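Side-chain contacts in SusD superfamily protein (Bacteroides thetaiotaomicron VPI-5482, PDB 3HDX), which probably binds polysaccharide at the outer membrane of the bacterium as a member of the SusD family: residues G23-A28 / R115-F120; G211-A216 / Q438-D443. All coordinates share one frame; numbering follows the deposited sequence.

Contact 1 lies in the core and contact 2 nearer the surface. Contact 1 joins helices 11-30 and 104-129. Its centre is about 12 Å from the centre of the chain, and all three of its touching residues are buried. Contact 2 joins the start of helix 213-226 to the end of helix 430-441. Its centre is about 19 Å from that of the chain, and it is partly buried. The two share no helix, and their nearest atoms are about 14 Å apart. The buried areas are alike, 117 and 114 Å². Contact 1 packs methyl, leucine and ring between the last turns of one helix and the middle of the other. Contact 2 adds a tyrosine hydroxyl and a lysine that holds a 1,2-ethanediol.

Contact 1 (G23-A28 / R115-F120); sequences GLTRAA and RALRAF
T25 faces L117 and F120 and meets them with its two branches. OG1 lies 3.8 Å from CD2 of L117 and 4.0 Å from CB of L117. CG2 meets the edge of the F120 ring, near the ring plane, with CG2 to CD2 of F120 at 3.9 Å. The F120 torsion (CG anti to the backbone N, chi1 174°) brings that edge up to the methyl. The helices approach to 7.1 Å between the CA atoms of T25 and L117. F261 touches both T25 and L117, and F360 packs edge-to-face with the F120 ring. This is the tight side.

These three residues are buried, whereas G23, L24, R26, A27 and R115 are partly exposed. L24 lies on A84 of helix 76-91. R26 lies on F261 and makes a cation-pi contact with F263. R115 and the buried R118 both form salt bridges with E162 of helix 152-169. The packing joins helices 11-30 and 104-129 of the helical SusD fold. The T25 hydroxyl is bonded to the carbonyl O of V21, one turn back. The polar atom is thus satisfied inside its own helix, and what it offers L117 is van der Waals contact alone.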
ATOM      1  N   GLY A  23      14.456   5.094  -0.844  1.00 13.37           N
ATOM      2  CA  GLY A  23      14.130   5.977  -1.947  1.00 13.02           C
ATOM      3  C   GLY A  23      13.665   5.260  -3.192  1.00 13.79           C
ATOM      4  O   GLY A  23      12.706   5.683  -3.851  1.00 15.31           O
ATOM      5  N   LEU A  24      14.364   4.168  -3.509  1.00 13.30           N
ATOM      6  CA  LEU A  24      14.005   3.342  -4.648  1.00 11.67           C
ATOM      7  C   LEU A  24      12.638   2.702  -4.458  1.00 12.82           C
ATOM      8  O   LEU A  24      11.898   2.567  -5.429  1.00 13.18           O
ATOM      9  CB  LEU A  24      15.075   2.280  -4.916  1.00 12.18           C
ATOM     10  CG  LEU A  24      16.416   2.819  -5.437  1.00 13.76           C
ATOM     11  CD1 LEU A  24      17.473   1.725  -5.361  1.00 15.48           C
ATOM     12  CD2 LEU A  24      16.220   3.347  -6.857  1.00 15.21           C
ATOM     13  N   THR A  25      12.328   2.291  -3.220  1.00 13.10           N
ATOM     14  CA  THR A  25      11.024   1.649  -2.928  1.00 13.16           C
ATOM     15  C   THR A  25       9.884   2.669  -3.103  1.00 13.52           C
ATOM     16  O   THR A  25       8.892   2.397  -3.757  1.00 14.10           O
ATOM     17  CB  THR A  25      10.977   0.980  -1.557  1.00 12.37           C
ATOM     18  OG1 THR A  25      12.150   0.150  -1.367  1.00 13.65           O
ATOM     19  CG2 THR A  25       9.694   0.136  -1.461  1.00 12.45           C
ATOM     20  N   ARG A  26      10.104   3.880  -2.611  1.00 12.47           N
ATOM     21  CA  ARG A  26       9.141   4.987  -2.795  1.00 14.16           C
ATOM     22  C   ARG A  26       8.952   5.235  -4.301  1.00 13.74           C
ATOM     23  O   ARG A  26       7.835   5.299  -4.780  1.00 13.82           O
ATOM     24  CB  ARG A  26       9.640   6.233  -2.095  1.00 16.66           C
ATOM     25  CG  ARG A  26       8.724   7.421  -2.228  1.00 20.43           C
ATOM     26  CD  ARG A  26       9.282   8.606  -1.527  1.00 24.02           C
ATOM     27  NE  ARG A  26      10.501   9.133  -2.185  1.00 29.09           N
ATOM     28  CZ  ARG A  26      11.733   9.249  -1.643  1.00 33.51           C
ATOM     29  NH1 ARG A  26      12.019   8.936  -0.374  1.00 35.66           N
ATOM     30  NH2 ARG A  26      12.725   9.738  -2.395  1.00 35.97           N
ATOM     31  N   ALA A  27      10.068   5.301  -5.044  1.00 13.89           N
ATOM     32  CA  ALA A  27      10.012   5.533  -6.485  1.00 13.93           C
ATOM     33  C   ALA A  27       9.246   4.450  -7.243  1.00 14.30           C
ATOM     34  O   ALA A  27       8.504   4.761  -8.191  1.00 13.93           O
ATOM     35  CB  ALA A  27      11.413   5.694  -7.058  1.00 15.33           C
ATOM     36  N   ALA A  28       9.359   3.191  -6.811  1.00 13.70           N
ATOM     37  CA  ALA A  28       8.643   2.094  -7.478  1.00 13.61           C
ATOM     38  C   ALA A  28       7.127   2.277  -7.411  1.00 12.80           C
ATOM     39  O   ALA A  28       6.420   2.029  -8.364  1.00 13.66           O
ATOM     40  CB  ALA A  28       9.026   0.707  -6.883  1.00 13.34           C
ATOM     41  N   ARG A 115      16.182  -6.183   3.768  1.00 10.93           N
ATOM     42  CA  ARG A 115      15.592  -7.497   3.527  1.00 12.29           C
ATOM     43  C   ARG A 115      14.059  -7.350   3.445  1.00 11.65           C
ATOM     44  O   ARG A 115      13.424  -7.955   2.559  1.00 11.95           O
ATOM     45  CB  ARG A 115      15.965  -8.482   4.652  1.00 13.28           C
ATOM     46  CG  ARG A 115      15.498  -9.869   4.434  1.00 15.18           C
ATOM     47  CD  ARG A 115      15.776 -10.777   5.580  1.00 15.31           C
ATOM     48  NE  ARG A 115      17.162 -11.041   5.863  1.00 17.28           N
ATOM     49  CZ  ARG A 115      17.920 -11.992   5.340  1.00 18.99           C
ATOM     50  NH1 ARG A 115      17.528 -12.691   4.293  1.00 19.88           N
ATOM     51  NH2 ARG A 115      19.161 -12.168   5.819  1.00 21.32           N
ATOM     52  N   ALA A 116      13.479  -6.607   4.387  1.00 11.38           N
ATOM     53  CA  ALA A 116      12.028  -6.395   4.414  1.00 11.03           C
ATOM     54  C   ALA A 116      11.549  -5.582   3.198  1.00 11.71           C
ATOM     55  O   ALA A 116      10.483  -5.875   2.646  1.00 11.99           O
ATOM     56  CB  ALA A 116      11.603  -5.722   5.746  1.00 11.61           C
ATOM     57  N   LEU A 117      12.322  -4.568   2.801  1.00 12.52           N
ATOM     58  CA  LEU A 117      11.968  -3.771   1.638  1.00 11.58           C
ATOM     59  C   LEU A 117      11.977  -4.616   0.363  1.00 10.74           C
ATOM     60  O   LEU A 117      11.107  -4.471  -0.503  1.00 11.88           O
ATOM     61  CB  LEU A 117      12.863  -2.533   1.520  1.00 11.70           C
ATOM     62  CG  LEU A 117      12.659  -1.434   2.566  1.00 12.25           C
ATOM     63  CD1 LEU A 117      13.856  -0.453   2.588  1.00 13.60           C
ATOM     64  CD2 LEU A 117      11.378  -0.649   2.301  1.00 14.18           C
ATOM     65  N   ARG A 118      12.977  -5.474   0.230  1.00 11.18           N
ATOM     66  CA  ARG A 118      13.031  -6.391  -0.914  1.00 11.99           C
ATOM     67  C   ARG A 118      11.795  -7.308  -0.938  1.00 10.11           C
ATOM     68  O   ARG A 118      11.200  -7.525  -2.005  1.00 11.43           O
ATOM     69  CB  ARG A 118      14.332  -7.185  -0.912  1.00 11.08           C
ATOM     70  CG  ARG A 118      14.418  -8.249  -1.991  1.00 11.44           C
ATOM     71  CD  ARG A 118      15.827  -8.816  -2.104  1.00 13.08           C
ATOM     72  NE  ARG A 118      16.154  -9.614  -0.913  1.00 11.33           N
ATOM     73  CZ  ARG A 118      17.267 -10.326  -0.746  1.00 13.53           C
ATOM     74  NH1 ARG A 118      18.258 -10.269  -1.647  1.00 14.96           N
ATOM     75  NH2 ARG A 118      17.422 -11.057   0.357  1.00 13.60           N
ATOM     76  N   ALA A 119      11.455  -7.876   0.240  1.00 10.98           N
ATOM     77  CA  ALA A 119      10.308  -8.760   0.361  1.00 11.10           C
ATOM     78  C   ALA A 119       9.004  -8.026   0.032  1.00 10.58           C
ATOM     79  O   ALA A 119       8.123  -8.579  -0.656  1.00 10.90           O
ATOM     80  CB  ALA A 119      10.247  -9.407   1.764  1.00 11.41           C
ATOM     81  N   PHE A 120       8.891  -6.784   0.510  1.00 10.41           N
ATOM     82  CA  PHE A 120       7.730  -5.926   0.175  1.00 11.21           C
ATOM     83  C   PHE A 120       7.634  -5.697  -1.329  1.00 11.38           C
ATOM     84  O   PHE A 120       6.534  -5.806  -1.903  1.00 12.05           O
ATOM     85  CB  PHE A 120       7.808  -4.605   0.952  1.00 12.10           C
ATOM     86  CG  PHE A 120       6.759  -3.612   0.582  1.00 12.09           C
ATOM     87  CD1 PHE A 120       5.451  -3.782   0.994  1.00 12.14           C
ATOM     88  CD2 PHE A 120       7.085  -2.508  -0.195  1.00 12.51           C
ATOM     89  CE1 PHE A 120       4.477  -2.828   0.647  1.00 11.53           C
ATOM     90  CE2 PHE A 120       6.117  -1.570  -0.550  1.00 12.70           C
ATOM     91  CZ  PHE A 120       4.821  -1.726  -0.124  1.00 12.22           C
TER

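Contact 2 (G211-A216 / Q438-D443). With EDO (1,2-ethanediol), chain D.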
ATOM      1  N   GLY A 211      -5.190 -16.333   0.341  1.00 12.38           N
ATOM      2  CA  GLY A 211      -6.312 -17.028   0.969  1.00 13.93           C
ATOM      3  C   GLY A 211      -5.969 -17.764   2.244  1.00 12.65           C
ATOM      4  O   GLY A 211      -6.784 -18.556   2.730  1.00 14.63           O
ATOM      5  N   ASN A 212      -4.780 -17.490   2.796  1.00 12.15           N
ATOM      6  CA  ASN A 212      -4.324 -18.121   4.045  0.60 12.74           C
ATOM      7  C   ASN A 212      -4.774 -17.241   5.189  1.00 12.02           C
ATOM      8  O   ASN A 212      -3.988 -16.513   5.803  1.00 12.56           O
ATOM      9  CB  ASN A 212      -2.822 -18.330   4.063  0.60 13.73           C
ATOM     10  CG  ASN A 212      -2.335 -19.094   5.333  0.60 16.09           C
ATOM     11  OD1 ASN A 212      -3.094 -19.360   6.309  0.60 14.53           O
ATOM     12  ND2 ASN A 212      -1.059 -19.447   5.304  0.60 21.26           N
ATOM     13  N   TYR A 213      -6.073 -17.317   5.472  1.00 11.80           N
ATOM     14  CA  TYR A 213      -6.648 -16.458   6.489  1.00 10.32           C
ATOM     15  C   TYR A 213      -6.330 -16.815   7.928  1.00 11.01           C
ATOM     16  O   TYR A 213      -6.380 -15.943   8.756  1.00 12.18           O
ATOM     17  CB  TYR A 213      -8.148 -16.276   6.227  1.00 10.69           C
ATOM     18  CG  TYR A 213      -8.424 -15.363   5.034  1.00 11.43           C
ATOM     19  CD1 TYR A 213      -8.206 -14.008   5.134  1.00 11.29           C
ATOM     20  CD2 TYR A 213      -8.952 -15.858   3.834  1.00 12.88           C
ATOM     21  CE1 TYR A 213      -8.496 -13.149   4.094  1.00 12.02           C
ATOM     22  CE2 TYR A 213      -9.254 -14.993   2.771  1.00 12.70           C
ATOM     23  CZ  TYR A 213      -9.028 -13.627   2.921  1.00 11.79           C
ATOM     24  OH  TYR A 213      -9.333 -12.715   1.920  1.00 13.45           O
ATOM     25  N   ALA A 214      -6.027 -18.074   8.211  1.00 12.44           N
ATOM     26  CA  ALA A 214      -5.580 -18.444   9.550  1.00 12.74           C
ATOM     27  C   ALA A 214      -4.325 -17.624   9.929  1.00 13.86           C
ATOM     28  O   ALA A 214      -4.274 -17.013  10.997  1.00 13.72           O
ATOM     29  CB  ALA A 214      -5.306 -19.965   9.649  1.00 15.18           C
ATOM     30  N   GLU A 215      -3.351 -17.577   9.026  1.00 12.97           N
ATOM     31  CA  GLU A 215      -2.126 -16.810   9.253  1.00 13.47           C
ATOM     32  C   GLU A 215      -2.390 -15.301   9.183  1.00 11.67           C
ATOM     33  O   GLU A 215      -1.867 -14.517  10.022  1.00 13.26           O
ATOM     34  CB  GLU A 215      -0.993 -17.236   8.325  1.00 15.60           C
ATOM     35  CG  GLU A 215      -0.515 -18.643   8.615  1.00 17.86           C
ATOM     36  CD  GLU A 215       0.687 -19.093   7.730  1.00 22.65           C
ATOM     37  OE1 GLU A 215       1.293 -18.318   6.998  1.00 25.53           O
ATOM     38  OE2 GLU A 215       1.016 -20.270   7.713  1.00 29.39           O
ATOM     39  N   ALA A 216      -3.258 -14.869   8.252  1.00 12.56           N
ATOM     40  CA  ALA A 216      -3.582 -13.450   8.168  1.00 12.13           C
ATOM     41  C   ALA A 216      -4.199 -12.948   9.488  1.00 12.41           C
ATOM     42  O   ALA A 216      -3.904 -11.847   9.944  1.00 12.20           O
ATOM     43  CB  ALA A 216      -4.530 -13.145   7.001  1.00 12.78           C
ATOM     44  N   GLN A 438     -13.816 -10.922  -4.227  1.00 11.17           N
ATOM     45  CA  GLN A 438     -14.413 -11.836  -5.183  1.00 11.65           C
ATOM     46  C   GLN A 438     -14.102 -13.297  -4.860  1.00 10.53           C
ATOM     47  O   GLN A 438     -14.952 -14.177  -4.997  1.00 11.99           O
ATOM     48  CB  GLN A 438     -13.982 -11.501  -6.602  1.00 11.00           C
ATOM     49  CG  GLN A 438     -14.729 -12.353  -7.649  1.00 10.67           C
ATOM     50  CD  GLN A 438     -16.266 -12.294  -7.539  1.00 13.21           C
ATOM     51  OE1 GLN A 438     -16.932 -13.330  -7.703  1.00 14.11           O
ATOM     52  NE2 GLN A 438     -16.834 -11.084  -7.303  1.00 11.83           N
ATOM     53  N   LYS A 439     -12.886 -13.543  -4.411  1.00 12.05           N
ATOM     54  CA  LYS A 439     -12.478 -14.899  -4.046  1.00 12.37           C
ATOM     55  C   LYS A 439     -13.289 -15.486  -2.915  1.00 12.18           C
ATOM     56  O   LYS A 439     -13.528 -16.698  -2.884  1.00 14.54           O
ATOM     57  CB  LYS A 439     -10.974 -14.944  -3.762  1.00 12.16           C
ATOM     58  CG  LYS A 439     -10.098 -14.682  -5.048  1.00 13.55           C
ATOM     59  CD  LYS A 439      -8.630 -14.373  -4.737  1.00 15.05           C
ATOM     60  CE  LYS A 439      -7.902 -15.568  -4.133  1.00 15.03           C
ATOM     61  NZ  LYS A 439      -6.517 -15.159  -3.697  1.00 14.25           N
ATOM     62  N   LEU A 440     -13.724 -14.628  -1.993  1.00 11.57           N
ATOM     63  CA  LEU A 440     -14.582 -15.051  -0.879  1.00 13.15           C
ATOM     64  C   LEU A 440     -16.064 -15.103  -1.249  1.00 13.45           C
ATOM     65  O   LEU A 440     -16.736 -16.057  -0.892  1.00 16.44           O
ATOM     66  CB  LEU A 440     -14.455 -14.106   0.324  1.00 13.38           C
ATOM     67  CG  LEU A 440     -13.187 -14.210   1.167  1.00 13.41           C
ATOM     68  CD1 LEU A 440     -12.952 -12.939   2.056  1.00 14.17           C
ATOM     69  CD2 LEU A 440     -13.177 -15.478   1.972  1.00 14.82           C
HETATM   70  N   MSE A 441     -16.560 -14.055  -1.934  1.00 12.26           N
HETATM   71  CA  MSE A 441     -17.980 -13.954  -2.250  1.00 13.80           C
HETATM   72  C   MSE A 441     -18.411 -14.884  -3.366  1.00 12.47           C
HETATM   73  O   MSE A 441     -19.503 -15.440  -3.310  1.00 13.89           O
HETATM   74  CB  MSE A 441     -18.376 -12.495  -2.605  1.00 13.33           C
HETATM   75  CG  MSE A 441     -18.151 -11.500  -1.442  1.00 13.49           C
HETATM   76 SE   MSE A 441     -19.346 -11.771   0.029  0.75 11.43          SE
HETATM   77  CE  MSE A 441     -21.021 -11.461  -0.932  1.00 15.10           C
ATOM     78  N   LYS A 442     -17.576 -14.990  -4.398  1.00 12.75           N
ATOM     79  CA  LYS A 442     -17.842 -15.778  -5.606  1.00 13.01           C
ATOM     80  C   LYS A 442     -19.188 -15.393  -6.243  1.00 13.46           C
ATOM     81  O   LYS A 442     -19.923 -16.263  -6.749  1.00 14.75           O
ATOM     82  CB  LYS A 442     -17.759 -17.293  -5.298  1.00 14.75           C
ATOM     83  CG  LYS A 442     -16.399 -17.706  -4.702  1.00 16.97           C
ATOM     84  CD  LYS A 442     -16.350 -19.201  -4.367  1.00 18.59           C
ATOM     85  CE  LYS A 442     -15.070 -19.526  -3.668  1.00 24.12           C
ATOM     86  N   ASP A 443     -19.496 -14.094  -6.217  1.00 13.35           N
ATOM     87  CA  ASP A 443     -20.783 -13.579  -6.691  1.00 13.26           C
ATOM     88  C   ASP A 443     -20.766 -13.008  -8.105  1.00 13.46           C
ATOM     89  O   ASP A 443     -21.754 -12.431  -8.518  1.00 15.29           O
ATOM     90  CB  ASP A 443     -21.380 -12.567  -5.675  1.00 13.46           C
ATOM     91  CG  ASP A 443     -20.583 -11.295  -5.514  1.00 12.85           C
ATOM     92  OD1 ASP A 443     -19.421 -11.174  -5.988  1.00 14.79           O
ATOM     93  OD2 ASP A 443     -21.152 -10.379  -4.872  1.00 15.25           O
TER
HETATM   94  C1  EDO D 603      -4.651 -13.390  -6.512  1.00 24.10           C
HETATM   95  O1  EDO D 603      -5.380 -13.145  -5.295  1.00 22.56           O
HETATM   96  C2  EDO D 603      -5.487 -14.320  -7.368  1.00 24.56           C
HETATM   97  O2  EDO D 603      -5.757 -15.534  -6.639  1.00 25.13           O
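Y213 and L440 meet from opposite directions, in van der Waals contact. CD1 of L440 lies 3.6 Å from OH of Y213, and CD2 of L440 lies 4.0 Å from CE2 of Y213, oblique to the ring. The Y213 hydroxyl is hydrogen-bonded to E372 in helix 363-376. That helix packs against both side chains, through A376 among others. The bond to E372 probably limits how far the ring can swing.

The contact joins two helix ends of the mainly helical, TPR-related SusD fold. G211 closes helix 196-209 in a Schellman motif, and its positive phi (76°) favours glycine. N212 is the N-cap of helix 213-226. In the conformer given, its OD1 accepts from N of E215 at 3.3 Å, and this donor sits well above the carbonyl plane. At the other end, K442 leaves helix 430-441 with positive phi.

K439 can be followed outward. CB points toward segment 211-216, with CG anti to the carbonyl carbon (chi1 -67°). The chain bends at chi3 (66°), and CD comes within 3.5 Å of O1 of the bound 1,2-ethanediol. CE is 3.3 Å from O2 of the diol. NZ donates to both hydroxyls, to O1 at 2.8 Å and to O2 at 3.1 Å. NZ also comes to 4.4 Å from N of G211, too far for a bond. With an alanine here, the diol would probably lose both donor bonds and the space beside G211 would open. The diol, probably from the crystallisation liquor, is also bonded to the carbonyl O of W209.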